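Local coordinates for putative curved DNA-binding protein (Chaetomium thermophilum var. thermophilum DSM 1495, PDB 4IPA), which is a methionine aminopeptidase-like Arx1 protein linked to ribosome biogenesis, with DNA binding only tentatively assigned to it, at residues Q150-L155 against F370-K375; F154-Y159 against K205-N210; G256-S261 against A340-L345; S88-I93 against P112-K117. One frame throughout, in Å; residues are numbered along the deposited sequence.

Interaction 1 of 4, residues Q150-L155 against F370-K375; sequences QADLFL and FKTDKK
Thr372 OG1 donates a hydrogen bond to Asp152 OD1 at 2.7 Å, meeting its syn lone pair. The hydroxyl is anti to the backbone N (chi1 176°), which leaves the methyl between N and the carbonyl carbon; from there CG2 of Thr372 meets Leu155 CD1 tip to tip at 3.5 Å. A branched residue with one polar and one apolar arm suits this place. Thr372 OG1 also accepts from the backbone N of Lys374 at 3.0 Å, forming an ST turn in the loop that packs on helix 148-167 of the M24-family fold. An alanine here would probably leave Asp152 OD1 and the Lys374 N-H without these partners and open a gap beside Leu155 CD1. The extended chain of Lys374 crosses the Asp152 side chain at about a right angle; its NZ makes only a long salt bridge, 3.8 Å from Asp152 OD2, and pairs more strongly with Asp208. Arg149 and a water also bind OD2. On the apolar side, Phe370 CE1 presses on Phe154 CB at 3.4 Å, the two ring planes turned 33° apart. The Leu155 and Phe370 side chains slide past each other in opposite directions, with Leu155 CD2 3.9 Å from Phe370 CD2.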
# COMPACT_ATOMS: atom_id res chain seq x y z
N GLN A 150 -8.43 -7.20 -18.56
CA GLN A 150 -8.05 -7.47 -17.18
C GLN A 150 -6.59 -7.87 -17.09
O GLN A 150 -5.88 -7.52 -16.14
CB GLN A 150 -8.95 -8.54 -16.56
CG GLN A 150 -8.56 -8.85 -15.14
CD GLN A 150 -9.72 -8.72 -14.17
OE1 GLN A 150 -10.28 -7.63 -13.99
NE2 GLN A 150 -10.11 -9.84 -13.55
N ALA A 151 -6.13 -8.61 -18.10
CA ALA A 151 -4.72 -8.95 -18.19
C ALA A 151 -3.89 -7.68 -18.40
O ALA A 151 -2.80 -7.54 -17.82
CB ALA A 151 -4.48 -9.97 -19.31
N ASP A 152 -4.40 -6.75 -19.20
CA ASP A 152 -3.69 -5.49 -19.44
C ASP A 152 -3.55 -4.66 -18.16
O ASP A 152 -2.49 -4.10 -17.90
CB ASP A 152 -4.42 -4.65 -20.49
CG ASP A 152 -4.37 -5.27 -21.88
OD1 ASP A 152 -3.42 -6.03 -22.17
OD2 ASP A 152 -5.29 -4.98 -22.69
N LEU A 153 -4.63 -4.59 -17.39
CA LEU A 153 -4.67 -3.85 -16.13
C LEU A 153 -3.60 -4.36 -15.16
O LEU A 153 -2.85 -3.58 -14.58
CB LEU A 153 -6.06 -3.98 -15.49
CG LEU A 153 -6.20 -3.37 -14.09
CD1 LEU A 153 -5.97 -1.86 -14.16
CD2 LEU A 153 -7.57 -3.67 -13.45
N PHE A 154 -3.55 -5.68 -14.98
CA PHE A 154 -2.57 -6.31 -14.12
C PHE A 154 -1.13 -6.08 -14.58
O PHE A 154 -0.26 -5.76 -13.77
CB PHE A 154 -2.83 -7.81 -14.01
CG PHE A 154 -3.85 -8.18 -12.97
CD1 PHE A 154 -5.21 -8.02 -13.23
CD2 PHE A 154 -3.46 -8.67 -11.74
CE1 PHE A 154 -6.15 -8.36 -12.28
CE2 PHE A 154 -4.40 -9.01 -10.78
CZ PHE A 154 -5.75 -8.85 -11.05
N LEU A 155 -0.86 -6.28 -15.87
CA LEU A 155 0.49 -6.12 -16.39
C LEU A 155 0.98 -4.67 -16.31
O LEU A 155 2.16 -4.43 -16.04
CB LEU A 155 0.58 -6.62 -17.83
CG LEU A 155 0.57 -8.14 -17.92
CD1 LEU A 155 0.41 -8.58 -19.37
CD2 LEU A 155 1.83 -8.73 -17.30
N PHE A 370 -0.86 -14.41 -17.71
CA PHE A 370 -1.47 -13.23 -18.32
C PHE A 370 -1.48 -13.36 -19.85
O PHE A 370 -0.45 -13.65 -20.46
CB PHE A 370 -0.74 -11.95 -17.90
CG PHE A 370 -0.78 -11.69 -16.43
CD1 PHE A 370 -1.95 -11.25 -15.83
CD2 PHE A 370 0.33 -11.91 -15.64
CE1 PHE A 370 -2.00 -11.04 -14.45
CE2 PHE A 370 0.29 -11.69 -14.27
CZ PHE A 370 -0.89 -11.26 -13.67
N LYS A 371 -2.65 -13.13 -20.45
CA LYS A 371 -2.83 -13.34 -21.89
C LYS A 371 -3.24 -12.05 -22.60
O LYS A 371 -4.36 -11.55 -22.43
CB LYS A 371 -3.88 -14.42 -22.14
CG LYS A 371 -3.60 -15.75 -21.43
CD LYS A 371 -2.44 -16.50 -22.09
CE LYS A 371 -2.24 -17.90 -21.51
NZ LYS A 371 -1.70 -17.87 -20.12
N THR A 372 -2.34 -11.51 -23.40
CA THR A 372 -2.62 -10.28 -24.13
C THR A 372 -1.63 -10.10 -25.27
O THR A 372 -0.55 -10.68 -25.25
CB THR A 372 -2.57 -9.04 -23.21
OG1 THR A 372 -2.76 -7.87 -24.00
CG2 THR A 372 -1.21 -8.92 -22.51
N ASP A 373 -2.02 -9.29 -26.25
CA ASP A 373 -1.12 -8.97 -27.35
C ASP A 373 -0.29 -7.74 -27.02
O ASP A 373 0.76 -7.51 -27.62
CB ASP A 373 -1.90 -8.76 -28.65
CG ASP A 373 -2.56 -10.03 -29.14
OD1 ASP A 373 -1.95 -11.12 -28.97
OD2 ASP A 373 -3.68 -9.96 -29.69
N LYS A 374 -0.75 -6.95 -26.06
CA LYS A 374 -0.06 -5.72 -25.71
C LYS A 374 1.30 -5.96 -25.05
O LYS A 374 1.53 -6.98 -24.38
CB LYS A 374 -0.94 -4.81 -24.86
CG LYS A 374 -2.32 -4.69 -25.47
CD LYS A 374 -3.04 -3.43 -25.06
CE LYS A 374 -4.36 -3.38 -25.82
NZ LYS A 374 -5.25 -2.29 -25.35
N LYS A 375 2.21 -5.03 -25.29
CA LYS A 375 3.59 -5.17 -24.88
C LYS A 375 4.20 -3.78 -24.77
O LYS A 375 3.84 -2.88 -25.52
CB LYS A 375 4.36 -5.99 -25.92
CG LYS A 375 5.64 -6.60 -25.40
CD LYS A 375 6.34 -7.45 -26.46
CE LYS A 375 7.53 -8.19 -25.87
NZ LYS A 375 8.31 -8.94 -26.90
O HOH W 1 -6.03 -7.00 -24.43

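Interaction 2 of 4, residues F154-Y159 against K205-N210; sequences FLATYY and KAYDCN
Tyr207 lies against Leu155 and Ala156 of helix 148-167 just where helix 193-205 ends in a Schellman motif, with Asp208, at positive phi, as its C-prime residue. The type I turn from Lys205 to Asp208 brings the tyrosine round toward the neighbouring helix. Tyr207 CB touches Ala156 CB at 4.0 Å, a close approach that the small alanine permits. CG is anti to the carbonyl carbon (chi1 -72°), and from it the ring turns one face to Leu155 CB and the Ala156 N, its side chain crossing that of Leu155 obliquely. Tyr207 CD2 meets Ala156 CA at 3.7 Å. On the other side of the ring, Tyr207 CE1 meets Leu155 CD1 at 3.8 Å. Leu155 CB makes a CH-pi contact with the face, 24° off the ring normal and displaced toward the rim, beside CE1 and CZ. At the tip, Tyr207 OH sits 3.6 Å from both CD2 and CE2 of Tyr159. An alanine in place of Tyr207 would probably open a gap over Leu155 CB and leave the Tyr159 ring without its neighbour here. Two residues on, Cys209 CB packs on Ala156 CB at 4.0 Å, and Ala156 CB thus touches the CB atoms of both Tyr207 and Cys209.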
# COMPACT_ATOMS: atom_id res chain seq x y z
N PHE A 154 -3.55 -5.68 -14.98
CA PHE A 154 -2.57 -6.31 -14.12
C PHE A 154 -1.13 -6.08 -14.58
O PHE A 154 -0.26 -5.76 -13.77
CB PHE A 154 -2.83 -7.81 -14.01
CG PHE A 154 -3.85 -8.18 -12.97
CD1 PHE A 154 -5.21 -8.02 -13.23
CD2 PHE A 154 -3.46 -8.67 -11.74
CE1 PHE A 154 -6.15 -8.36 -12.28
CE2 PHE A 154 -4.40 -9.01 -10.78
CZ PHE A 154 -5.75 -8.85 -11.05
N LEU A 155 -0.86 -6.28 -15.87
CA LEU A 155 0.49 -6.12 -16.39
C LEU A 155 0.98 -4.67 -16.31
O LEU A 155 2.16 -4.43 -16.04
CB LEU A 155 0.58 -6.62 -17.83
CG LEU A 155 0.57 -8.14 -17.92
CD1 LEU A 155 0.41 -8.58 -19.37
CD2 LEU A 155 1.83 -8.73 -17.30
N ALA A 156 0.08 -3.71 -16.54
CA ALA A 156 0.44 -2.31 -16.39
C ALA A 156 0.90 -2.06 -14.96
O ALA A 156 1.89 -1.38 -14.71
CB ALA A 156 -0.74 -1.42 -16.72
N THR A 157 0.16 -2.62 -14.00
CA THR A 157 0.46 -2.38 -12.60
C THR A 157 1.77 -3.05 -12.22
O THR A 157 2.61 -2.47 -11.54
CB THR A 157 -0.66 -2.88 -11.70
OG1 THR A 157 -1.92 -2.37 -12.16
CG2 THR A 157 -0.43 -2.41 -10.28
N TYR A 158 1.95 -4.29 -12.68
CA TYR A 158 3.18 -5.03 -12.45
C TYR A 158 4.39 -4.25 -12.98
O TYR A 158 5.37 -4.05 -12.26
CB TYR A 158 3.10 -6.41 -13.13
CG TYR A 158 4.34 -7.25 -12.99
CD1 TYR A 158 5.38 -7.17 -13.92
CD2 TYR A 158 4.50 -8.13 -11.93
CE1 TYR A 158 6.51 -7.95 -13.80
CE2 TYR A 158 5.64 -8.91 -11.79
CZ TYR A 158 6.64 -8.82 -12.73
OH TYR A 158 7.77 -9.60 -12.59
N TYR A 159 4.33 -3.82 -14.24
CA TYR A 159 5.49 -3.16 -14.83
C TYR A 159 5.68 -1.76 -14.31
O TYR A 159 6.80 -1.29 -14.19
CB TYR A 159 5.48 -3.21 -16.37
CG TYR A 159 5.90 -4.57 -16.87
CD1 TYR A 159 7.19 -5.03 -16.66
CD2 TYR A 159 4.99 -5.41 -17.50
CE1 TYR A 159 7.58 -6.29 -17.10
CE2 TYR A 159 5.37 -6.67 -17.94
CZ TYR A 159 6.66 -7.11 -17.74
OH TYR A 159 7.04 -8.37 -18.17
N LYS A 205 0.22 3.25 -20.41
CA LYS A 205 -0.30 3.50 -21.75
C LYS A 205 0.01 2.35 -22.71
O LYS A 205 -0.76 2.07 -23.62
CB LYS A 205 0.27 4.81 -22.29
CG LYS A 205 -0.33 5.24 -23.61
CD LYS A 205 0.51 6.30 -24.30
CE LYS A 205 -0.37 7.41 -24.87
NZ LYS A 205 -1.69 6.91 -25.39
N ALA A 206 1.12 1.65 -22.51
CA ALA A 206 1.43 0.53 -23.40
C ALA A 206 0.37 -0.55 -23.26
O ALA A 206 0.23 -1.43 -24.10
CB ALA A 206 2.81 -0.04 -23.09
N TYR A 207 -0.40 -0.46 -22.19
CA TYR A 207 -1.44 -1.44 -21.95
C TYR A 207 -2.81 -0.76 -22.00
O TYR A 207 -3.81 -1.32 -21.56
CB TYR A 207 -1.21 -2.13 -20.60
CG TYR A 207 -0.03 -3.08 -20.60
CD1 TYR A 207 -0.14 -4.35 -21.15
CD2 TYR A 207 1.19 -2.72 -20.04
CE1 TYR A 207 0.92 -5.23 -21.14
CE2 TYR A 207 2.27 -3.59 -20.03
CZ TYR A 207 2.13 -4.84 -20.59
OH TYR A 207 3.19 -5.72 -20.59
N ASP A 208 -2.84 0.45 -22.55
CA ASP A 208 -4.06 1.26 -22.58
C ASP A 208 -4.71 1.40 -21.19
O ASP A 208 -5.94 1.48 -21.06
CB ASP A 208 -5.06 0.70 -23.61
CG ASP A 208 -4.54 0.82 -25.05
OD1 ASP A 208 -3.61 1.60 -25.29
OD2 ASP A 208 -5.08 0.13 -25.94
N CYS A 209 -3.88 1.45 -20.16
CA CYS A 209 -4.38 1.76 -18.82
C CYS A 209 -3.86 3.11 -18.37
O CYS A 209 -3.02 3.71 -19.04
CB CYS A 209 -3.96 0.68 -17.85
SG CYS A 209 -4.79 -0.86 -18.18
N ASN A 210 -4.36 3.59 -17.24
CA ASN A 210 -3.86 4.84 -16.70
C ASN A 210 -3.38 4.71 -15.25
O ASN A 210 -3.93 3.92 -14.47
CB ASN A 210 -4.92 5.93 -16.80
CG ASN A 210 -5.10 6.42 -18.22
OD1 ASN A 210 -4.23 7.09 -18.76
ND2 ASN A 210 -6.26 6.12 -18.82

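Interaction 3 of 4, residues G256-S261 against A340-L345; sequences GCSLGS and APVCRL
Cys257 and Cys343 lie opposite each other across the two strands as a hydrogen-bonded antiparallel pair. Among the backbone bonds, Cys257 N gives to Cys343 O at 2.9 Å, and Cys343 N returns a bond to Cys257 O at 3.0 Å. Past the end of the regular ladder, Leu259 N continues the pattern to Pro341 O at 3.1 Å. Proline, which has no N-H to offer, fits a position where only its carbonyl is used here. CA-H...O contacts supplement these bonds: Gly256 CA lies 3.2 Å from Cys343 O, and Val342 CA approaches Cys257 O in the same manner.

Side chains divide between the two faces. Both cysteines turn to one face, where Thr157 of helix 148-167 packs on them; Ser258, Val342 and Arg344 take the other. There Ser258 CB touches Val342 CG1 at 4.1 Å, and the absence of a side chain on Gly256 makes room for Arg344 CG. The arginine continues away to a salt bridge with Glu254.

Polar side-chain bonding centres on Ser258, whose OG is anti to the backbone N (chi1 171°) and accepts from Gly260 N at 2.8 Å, an ST turn; Asp336 bonds to the same hydroxyl oxygen. At the loop end Leu259 CB packs on Ala340 CB at 4.4 Å; Ala340 CB also lies close to Gly260 N, beside a residue that has no CB to obstruct it. This is the pairing of two inner strands, 250-258 and 342-352, in the larger antiparallel sheet of the M24-family fold.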
# COMPACT_ATOMS: atom_id res chain seq x y z
N GLY A 256 -0.59 2.22 -8.64
CA GLY A 256 -1.94 1.84 -9.01
C GLY A 256 -2.31 2.16 -10.45
O GLY A 256 -1.94 3.20 -11.01
N CYS A 257 -3.06 1.26 -11.07
CA CYS A 257 -3.52 1.49 -12.43
C CYS A 257 -5.02 1.34 -12.53
O CYS A 257 -5.68 0.78 -11.64
CB CYS A 257 -2.83 0.54 -13.40
SG CYS A 257 -1.11 0.98 -13.67
N SER A 258 -5.57 1.86 -13.61
CA SER A 258 -7.00 1.85 -13.80
C SER A 258 -7.29 1.49 -15.24
O SER A 258 -6.53 1.86 -16.15
CB SER A 258 -7.56 3.24 -13.48
OG SER A 258 -8.91 3.35 -13.84
N LEU A 259 -8.37 0.75 -15.46
CA LEU A 259 -8.87 0.53 -16.81
C LEU A 259 -9.57 1.78 -17.33
O LEU A 259 -9.85 1.90 -18.52
CB LEU A 259 -9.78 -0.71 -16.88
CG LEU A 259 -9.05 -2.01 -17.20
CD1 LEU A 259 -9.96 -3.21 -17.00
CD2 LEU A 259 -8.45 -2.00 -18.62
N GLY A 260 -9.83 2.73 -16.43
CA GLY A 260 -10.41 4.01 -16.81
C GLY A 260 -9.36 5.10 -16.89
O GLY A 260 -8.20 4.81 -17.16
N SER A 261 -9.76 6.34 -16.63
CA SER A 261 -8.89 7.50 -16.79
C SER A 261 -7.81 7.59 -15.70
O SER A 261 -6.84 8.35 -15.82
CB SER A 261 -9.73 8.78 -16.75
OG SER A 261 -10.92 8.64 -17.50
N ALA A 340 -14.46 2.23 -13.16
CA ALA A 340 -13.70 1.15 -13.78
C ALA A 340 -12.84 0.42 -12.74
O ALA A 340 -12.51 0.98 -11.69
CB ALA A 340 -12.83 1.72 -14.86
N PRO A 341 -12.47 -0.83 -13.02
CA PRO A 341 -11.62 -1.61 -12.12
C PRO A 341 -10.23 -1.01 -11.96
O PRO A 341 -9.70 -0.41 -12.90
CB PRO A 341 -11.51 -2.96 -12.85
CG PRO A 341 -12.79 -3.04 -13.62
CD PRO A 341 -13.00 -1.64 -14.12
N VAL A 342 -9.66 -1.17 -10.78
CA VAL A 342 -8.32 -0.71 -10.49
C VAL A 342 -7.48 -1.83 -9.93
O VAL A 342 -8.00 -2.80 -9.37
CB VAL A 342 -8.29 0.49 -9.52
CG1 VAL A 342 -9.18 1.62 -10.04
CG2 VAL A 342 -8.71 0.04 -8.11
N CYS A 343 -6.17 -1.69 -10.08
CA CYS A 343 -5.21 -2.66 -9.59
C CYS A 343 -4.13 -1.91 -8.80
O CYS A 343 -3.71 -0.84 -9.21
CB CYS A 343 -4.62 -3.40 -10.79
SG CYS A 343 -3.46 -4.70 -10.39
N ARG A 344 -3.72 -2.45 -7.66
CA ARG A 344 -2.72 -1.78 -6.80
C ARG A 344 -1.70 -2.76 -6.22
O ARG A 344 -2.01 -3.91 -5.89
CB ARG A 344 -3.39 -1.01 -5.64
CG ARG A 344 -4.42 0.04 -6.07
CD ARG A 344 -4.82 0.99 -4.92
NE ARG A 344 -5.41 0.26 -3.80
CZ ARG A 344 -4.79 0.01 -2.65
NH1 ARG A 344 -3.55 0.45 -2.43
NH2 ARG A 344 -5.43 -0.66 -1.70
N LEU A 345 -0.47 -2.29 -6.11
CA LEU A 345 0.55 -3.02 -5.37
C LEU A 345 1.23 -2.08 -4.40
O LEU A 345 1.38 -0.89 -4.66
CB LEU A 345 1.59 -3.60 -6.32
CG LEU A 345 1.08 -4.66 -7.30
CD1 LEU A 345 2.05 -4.81 -8.48
CD2 LEU A 345 0.86 -5.98 -6.57

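Interaction 4 of 4, residues S88-I93 against P112-K117; sequences SPAAFI and PGEPIK
Ser88 and Lys117 form an antiparallel hydrogen-bonded pair where strand 79-88 ends and strand 115-124 begins, and the lysine side chain then ties down the turn that follows Ser88. Ser88 N gives to Lys117 O at 2.9 Å, and Lys117 N answers to Ser88 O at 3.0 Å. A water that donates to Lys117 O also sits beside Ser88 OG, which has Tyr96 N as a further partner. Lys117 bends at chi2 (65°) and chi3 (68°), folding its chain back over the strand end. Lys117 NZ donates to Pro89 O at 2.8 Å. It also donates to Ala90 O and Pro115 O, and stands above all three carbonyl planes. Val342 O adds another acceptor from outside, and this group of carbonyl dipoles would probably stabilise the ammonium charge of the buried lysine. The loop it grips contains a type I turn from Pro89 to Phe92, set beside the three-stranded antiparallel sheet of the M24-family fold. Pro89, with no N-H of its own, contributes its carbonyl, whose O receives Phe92 N and Lys117 NZ from opposite faces of its plane. Its CD rests over one face of the Phe92 ring, offset toward the rim. Glu114, extended beyond CG, brings OE2 to Ala90 N at 3.3 Å, the donor standing above the carboxylate plane. The small Ala90 lets its CB lie against both that carboxylate and Pro115, 3.9 Å from Pro115 CD.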
# COMPACT_ATOMS: atom_id res chain seq x y z
N SER A 88 -10.71 -4.63 -0.83
CA SER A 88 -11.35 -3.61 -1.65
C SER A 88 -11.79 -4.14 -3.01
O SER A 88 -10.97 -4.64 -3.78
CB SER A 88 -10.42 -2.41 -1.83
OG SER A 88 -9.94 -1.98 -0.57
N PRO A 89 -13.10 -4.03 -3.31
CA PRO A 89 -13.63 -4.46 -4.61
C PRO A 89 -13.06 -3.66 -5.80
O PRO A 89 -12.23 -2.76 -5.62
CB PRO A 89 -15.14 -4.23 -4.48
CG PRO A 89 -15.42 -4.25 -2.99
CD PRO A 89 -14.16 -3.62 -2.37
N ALA A 90 -13.57 -3.99 -6.98
CA ALA A 90 -13.01 -3.61 -8.27
C ALA A 90 -12.65 -2.14 -8.45
O ALA A 90 -11.51 -1.82 -8.82
CB ALA A 90 -13.94 -4.08 -9.40
N ALA A 91 -13.61 -1.25 -8.23
CA ALA A 91 -13.36 0.17 -8.43
C ALA A 91 -12.98 0.93 -7.16
O ALA A 91 -12.88 2.14 -7.19
CB ALA A 91 -14.53 0.85 -9.13
N PHE A 92 -12.75 0.22 -6.06
CA PHE A 92 -12.39 0.89 -4.81
C PHE A 92 -10.90 1.23 -4.76
O PHE A 92 -10.05 0.37 -4.99
CB PHE A 92 -12.74 0.02 -3.60
CG PHE A 92 -14.23 -0.09 -3.32
CD1 PHE A 92 -15.12 -0.45 -4.31
CD2 PHE A 92 -14.71 0.12 -2.04
CE1 PHE A 92 -16.47 -0.56 -4.04
CE2 PHE A 92 -16.06 0.00 -1.76
CZ PHE A 92 -16.94 -0.34 -2.77
N ILE A 93 -10.58 2.48 -4.42
CA ILE A 93 -9.18 2.88 -4.24
C ILE A 93 -8.78 2.96 -2.77
O ILE A 93 -7.85 2.28 -2.34
CB ILE A 93 -8.89 4.22 -4.94
CG1 ILE A 93 -9.01 4.03 -6.45
CG2 ILE A 93 -7.51 4.71 -4.55
CD1 ILE A 93 -9.11 5.31 -7.25
N PRO A 112 -17.21 -12.61 -8.17
CA PRO A 112 -16.30 -13.45 -8.98
C PRO A 112 -15.59 -12.68 -10.11
O PRO A 112 -16.19 -11.83 -10.77
CB PRO A 112 -17.22 -14.54 -9.54
CG PRO A 112 -18.63 -13.94 -9.45
CD PRO A 112 -18.61 -13.06 -8.24
N GLY A 113 -14.32 -12.99 -10.30
CA GLY A 113 -13.51 -12.39 -11.35
C GLY A 113 -13.04 -10.97 -11.07
O GLY A 113 -12.27 -10.42 -11.85
N GLU A 114 -13.50 -10.36 -9.99
CA GLU A 114 -13.12 -8.97 -9.73
C GLU A 114 -11.71 -8.88 -9.17
O GLU A 114 -11.25 -9.77 -8.48
CB GLU A 114 -14.08 -8.31 -8.76
CG GLU A 114 -15.33 -7.79 -9.41
CD GLU A 114 -16.10 -6.85 -8.50
OE1 GLU A 114 -17.21 -6.41 -8.92
OE2 GLU A 114 -15.60 -6.56 -7.38
N PRO A 115 -11.01 -7.78 -9.49
CA PRO A 115 -9.69 -7.51 -8.90
C PRO A 115 -9.85 -6.94 -7.49
O PRO A 115 -10.35 -5.84 -7.31
CB PRO A 115 -9.06 -6.51 -9.87
CG PRO A 115 -10.23 -5.82 -10.49
CD PRO A 115 -11.36 -6.80 -10.53
N ILE A 116 -9.42 -7.71 -6.50
CA ILE A 116 -9.57 -7.38 -5.09
C ILE A 116 -8.23 -6.94 -4.53
O ILE A 116 -7.24 -7.67 -4.67
CB ILE A 116 -10.05 -8.63 -4.27
CG1 ILE A 116 -11.35 -9.21 -4.85
CG2 ILE A 116 -10.21 -8.29 -2.80
CD1 ILE A 116 -12.45 -8.19 -5.00
N LYS A 117 -8.20 -5.77 -3.91
CA LYS A 117 -6.98 -5.25 -3.29
C LYS A 117 -6.97 -5.64 -1.83
O LYS A 117 -7.89 -5.32 -1.09
CB LYS A 117 -6.88 -3.72 -3.41
CG LYS A 117 -6.41 -3.25 -4.74
CD LYS A 117 -7.43 -3.59 -5.82
CE LYS A 117 -8.72 -2.78 -5.63
NZ LYS A 117 -9.68 -3.04 -6.75
O HOH W 2 -7.52 -3.09 0.27

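In the fold
Helix 148-167 is shared by interactions 1 and 2, whose centres are about 7 Å apart; the two are also joined by a salt bridge between Lys374 and Asp208. Interaction 3 lies about 9 Å from interaction 2, centre to centre: Asn210 pairs with Ser258, while Thr157 and Leu153 of the helix rest on the sheet at Cys343. Interaction 4 is likewise about 9 Å from interaction 3, and there Val342 N approaches Ala90 O at 2.8 Å, a probable hydrogen bond linking the turn after strand 79-88 to strand 342-352 of the larger sheet. Interactions 1 and 4, about 17 Å apart by centres, still meet through Gln150 and Gly113. Along the chain, interaction 3 is nested inside the loop that interaction 1 closes.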